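Local atomic coordinates of Adenylate/guanylate cyclase/hydrolase, alpha/beta fold family (Ruegeria pomeroyi, PDB entry 3MR7), a protein that probably acts as an adenylate cyclase, this chain being its class III nucleotide cyclase catalytic domain, cut from a longer protein that also carries an alpha/beta-hydrolase family region. Residues L35-R38 and E39-P43; D87-R90 and K91-I94. All coordinates share one frame; numbering follows the deposited sequence.

Contact 1 of 2, residues L35-R38 and E39-P43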
# COMPACT_ATOMS: atom_id res chain seq x y z
N LEU A 35 7.55 -17.19 10.94
CA LEU A 35 6.82 -18.40 11.31
C LEU A 35 5.62 -18.69 10.42
O LEU A 35 5.46 -19.81 9.96
CB LEU A 35 6.28 -18.32 12.73
CG LEU A 35 5.55 -19.61 13.03
CD1 LEU A 35 6.52 -20.76 12.84
CD2 LEU A 35 4.99 -19.60 14.42
N TYR A 36 4.76 -17.70 10.23
CA TYR A 36 3.56 -17.86 9.41
C TYR A 36 3.91 -18.22 7.97
O TYR A 36 3.32 -19.12 7.38
CB TYR A 36 2.68 -16.60 9.43
CG TYR A 36 1.98 -16.32 10.74
CD1 TYR A 36 1.54 -17.34 11.57
CD2 TYR A 36 1.75 -15.02 11.15
CE1 TYR A 36 0.88 -17.07 12.76
CE2 TYR A 36 1.11 -14.73 12.33
CZ TYR A 36 0.66 -15.75 13.13
OH TYR A 36 0.02 -15.42 14.30
N ARG A 37 4.88 -17.51 7.42
CA ARG A 37 5.37 -17.85 6.09
C ARG A 37 5.69 -19.34 6.02
O ARG A 37 5.43 -19.99 5.03
CB ARG A 37 6.61 -17.04 5.73
CG ARG A 37 7.39 -17.62 4.58
CD ARG A 37 6.75 -17.31 3.24
NE ARG A 37 7.63 -16.48 2.44
CZ ARG A 37 8.34 -16.92 1.42
NH1 ARG A 37 8.26 -18.18 1.05
NH2 ARG A 37 9.13 -16.08 0.76
N ARG A 38 6.26 -19.88 7.09
CA ARG A 38 6.74 -21.24 7.03
C ARG A 38 5.67 -22.25 7.33
O ARG A 38 5.60 -23.31 6.70
CB ARG A 38 7.92 -21.44 7.97
CG ARG A 38 9.22 -21.23 7.29
CD ARG A 38 10.30 -20.85 8.30
NE ARG A 38 10.84 -19.57 7.90
CZ ARG A 38 11.92 -19.44 7.15
NH1 ARG A 38 12.56 -20.53 6.75
NH2 ARG A 38 12.35 -18.25 6.80
N GLU A 39 4.82 -21.91 8.28
CA GLU A 39 3.82 -22.83 8.78
C GLU A 39 2.45 -22.68 8.12
O GLU A 39 1.65 -23.59 8.17
CB GLU A 39 3.69 -22.71 10.29
CG GLU A 39 2.39 -22.10 10.74
CD GLU A 39 2.07 -22.43 12.19
OE1 GLU A 39 2.25 -21.54 13.06
OE2 GLU A 39 1.62 -23.57 12.46
N LEU A 40 2.18 -21.55 7.48
CA LEU A 40 0.82 -21.26 7.03
C LEU A 40 0.81 -21.02 5.54
O LEU A 40 0.18 -21.77 4.79
CB LEU A 40 0.31 -20.04 7.74
CG LEU A 40 -1.15 -19.92 8.11
CD1 LEU A 40 -1.23 -19.06 9.36
CD2 LEU A 40 -1.97 -19.32 6.97
N ILE A 41 1.53 -19.99 5.11
CA ILE A 41 1.63 -19.65 3.70
C ILE A 41 2.30 -20.70 2.81
O ILE A 41 1.66 -21.31 1.95
CB ILE A 41 2.43 -18.41 3.55
CG1 ILE A 41 1.70 -17.26 4.21
CG2 ILE A 41 2.68 -18.14 2.08
CD1 ILE A 41 2.49 -15.96 4.17
N ASP A 42 3.59 -20.89 2.99
CA ASP A 42 4.33 -21.82 2.15
C ASP A 42 3.64 -23.17 1.98
O ASP A 42 3.60 -23.70 0.89
CB ASP A 42 5.78 -21.97 2.61
CG ASP A 42 6.64 -20.76 2.26
OD1 ASP A 42 6.11 -19.81 1.65
OD2 ASP A 42 7.86 -20.76 2.58
N PRO A 43 3.09 -23.72 3.07
CA PRO A 43 2.27 -24.94 2.97
C PRO A 43 0.98 -24.83 2.14
O PRO A 43 0.75 -25.67 1.28
CB PRO A 43 1.95 -25.23 4.43
CG PRO A 43 3.20 -24.83 5.10
CD PRO A 43 3.51 -23.50 4.46
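The carbonyl oxygen of Y36 takes two backbone N-H groups at once, from L40 N at 2.7 Å and from I41 N at 3.0 Å. This fork marks a wider, pi-type turn within helix 27-47 of the cyclase domain. One residue earlier the bonding is still alpha-helical, with E39 N on L35 O, while past the fork D42 N reaches back five residues to R37 O. P43 has no N-H to give, and its CD lies against R38 O where the next helix bond would have been; the helix is kinked there. On the side facing helix 67-84, Y36 and L40 lie alongside each other and point the same way, L40 CD1 meeting CD1 of the tyrosine ring at 3.9 Å. Y36 OH goes on to bond E85, and the E39 carboxylate, whose OE1 also rests on L35 CD2, pairs with R84. R38 is turned outward to E23 of the second subunit. R37 packs against I52 of strand 51-56 and M60 of strand 59-64. Its chain sets out with CG anti to the backbone N (chi1 163°), then bends at chi2 and chi3, which brings an edge of the guanidinium, at NH1, to the D42 carboxylate. The two planes stand 74° apart, so this is a salt bridge through one nitrogen rather than a flat, two-pronged pair: R37 NH1 lies 2.8 Å from D42 OD1, on the syn lone pair of that oxygen, and makes a weak second bond to D42 OD2 at 3.0 Å.

Contact 2 of 2, residues D87-R90 and K91-I94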
# COMPACT_ATOMS: atom_id res chain seq x y z
N ASP A 87 -6.12 -13.14 19.43
CA ASP A 87 -5.87 -12.86 20.85
C ASP A 87 -4.75 -11.83 21.02
O ASP A 87 -4.32 -11.54 22.13
CB ASP A 87 -5.58 -14.15 21.61
CG ASP A 87 -6.81 -15.01 21.76
OD1 ASP A 87 -7.82 -14.49 22.28
OD2 ASP A 87 -6.79 -16.19 21.35
N THR A 88 -4.30 -11.30 19.90
CA THR A 88 -3.41 -10.16 19.85
C THR A 88 -4.28 -8.92 19.60
O THR A 88 -5.26 -8.97 18.85
CB THR A 88 -2.42 -10.30 18.67
OG1 THR A 88 -1.61 -11.47 18.86
CG2 THR A 88 -1.54 -9.06 18.52
N PRO A 89 -3.94 -7.79 20.23
CA PRO A 89 -4.72 -6.56 20.01
C PRO A 89 -4.70 -6.07 18.55
O PRO A 89 -3.71 -6.27 17.85
CB PRO A 89 -4.03 -5.55 20.92
CG PRO A 89 -3.25 -6.40 21.95
CD PRO A 89 -2.87 -7.65 21.23
N ARG A 90 -5.78 -5.42 18.10
CA ARG A 90 -5.92 -5.03 16.69
C ARG A 90 -4.71 -4.32 16.07
O ARG A 90 -4.17 -4.78 15.08
CB ARG A 90 -7.17 -4.18 16.49
CG ARG A 90 -8.30 -4.91 15.80
CD ARG A 90 -9.41 -3.95 15.35
NE ARG A 90 -8.90 -2.88 14.49
CZ ARG A 90 -8.83 -1.59 14.84
NH1 ARG A 90 -9.26 -1.20 16.04
NH2 ARG A 90 -8.35 -0.70 13.99
N LYS A 91 -4.30 -3.19 16.64
CA LYS A 91 -3.22 -2.41 16.05
C LYS A 91 -1.86 -3.12 16.05
O LYS A 91 -0.88 -2.59 15.51
CB LYS A 91 -3.08 -1.06 16.77
CG LYS A 91 -4.31 -0.18 16.79
CD LYS A 91 -4.05 1.08 17.60
CE LYS A 91 -3.19 0.76 18.83
NZ LYS A 91 -3.09 1.91 19.79
N GLU A 92 -1.79 -4.29 16.67
CA GLU A 92 -0.53 -5.03 16.72
C GLU A 92 -0.54 -6.30 15.87
O GLU A 92 0.49 -6.94 15.70
CB GLU A 92 -0.19 -5.39 18.15
CG GLU A 92 0.12 -4.21 19.03
CD GLU A 92 0.60 -4.63 20.41
OE1 GLU A 92 0.18 -3.97 21.39
OE2 GLU A 92 1.38 -5.61 20.52
N ARG A 93 -1.69 -6.68 15.36
CA ARG A 93 -1.79 -7.91 14.60
C ARG A 93 -0.98 -7.87 13.29
O ARG A 93 -0.78 -6.82 12.68
CB ARG A 93 -3.26 -8.23 14.31
CG ARG A 93 -4.04 -8.64 15.54
CD ARG A 93 -5.49 -8.86 15.19
NE ARG A 93 -6.32 -8.95 16.38
CZ ARG A 93 -7.62 -8.70 16.41
NH1 ARG A 93 -8.24 -8.33 15.30
NH2 ARG A 93 -8.29 -8.81 17.53
N ILE A 94 -0.50 -9.03 12.87
CA ILE A 94 0.17 -9.14 11.59
C ILE A 94 -0.93 -9.41 10.59
O ILE A 94 -1.77 -10.27 10.81
CB ILE A 94 1.16 -10.33 11.57
CG1 ILE A 94 2.30 -10.08 12.55
CG2 ILE A 94 1.69 -10.60 10.16
CD1 ILE A 94 3.54 -10.93 12.32
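R93 stretches its side chain back along the loop, and its NE gives a hydrogen bond to the carbonyl oxygen of T88, 2.7 Å away and reasonably straight at 155°. R93 NH2 adds a weak bond to the same T88 O at 3.3 Å, so one edge of the guanidinium is turned to a single backbone acceptor, which lies slightly out of its plane. Over one face of the group comes the aliphatic part of R90, with R90 CG 3.5 Å from R93 NH1. The two guanidinium groups themselves do not stack: their planes are 83° apart, and the R90 chain crosses R93 obliquely, with R90 NE 5.5 Å from R93 NH1, so the like charges are not in contact. Nearer the backbone, the R93 stem and the T88 side chain run antiparallel alongside each other, and T88 CG2 touches both R93 CG and E92 CB at 3.9 Å. With R93 cut back to an alanine, T88 O would probably lose this donor and R90 CG the guanidinium face it lies on, while the T88 methyl would keep only E92 CB of its two neighbours across the turn. What brings R93 round is a short 3-10 turn at R90-E92. E92 N bonds P89 O at 3.0 Å and R93 N bonds R90 O at 3.1 Å. From there the R93 chain runs extended from CG to NE, long enough to reach T88. The whole turn belongs to the connection between helix 67-84 and strand 96-107: E92 O receives the hydroxyl of Y18, I94 N bonds E85, and T88 and I94 both lean on R32 of helix 27-47.

Overall arrangement
Both contacts are local, yet they differ in burial and in chemistry. Contact 1 is partly buried within helix 27-47, with side chains reaching helix 67-84, the central sheet and the second subunit; contact 2 is a surface turn in the connection from helix 67-84 to strand 96-107, with no other chain of the assembly touching it. In contact 1 an arginine meets a carboxylate, whereas in contact 2 an arginine serves a backbone carbonyl. Their centres lie 18 Å apart, with nearest atoms about 4 Å apart but not touching. Helix 27-47 relates them, holding all of contact 1 and touching contact 2 through R32; E85 bonds to both, through Y36 and I94.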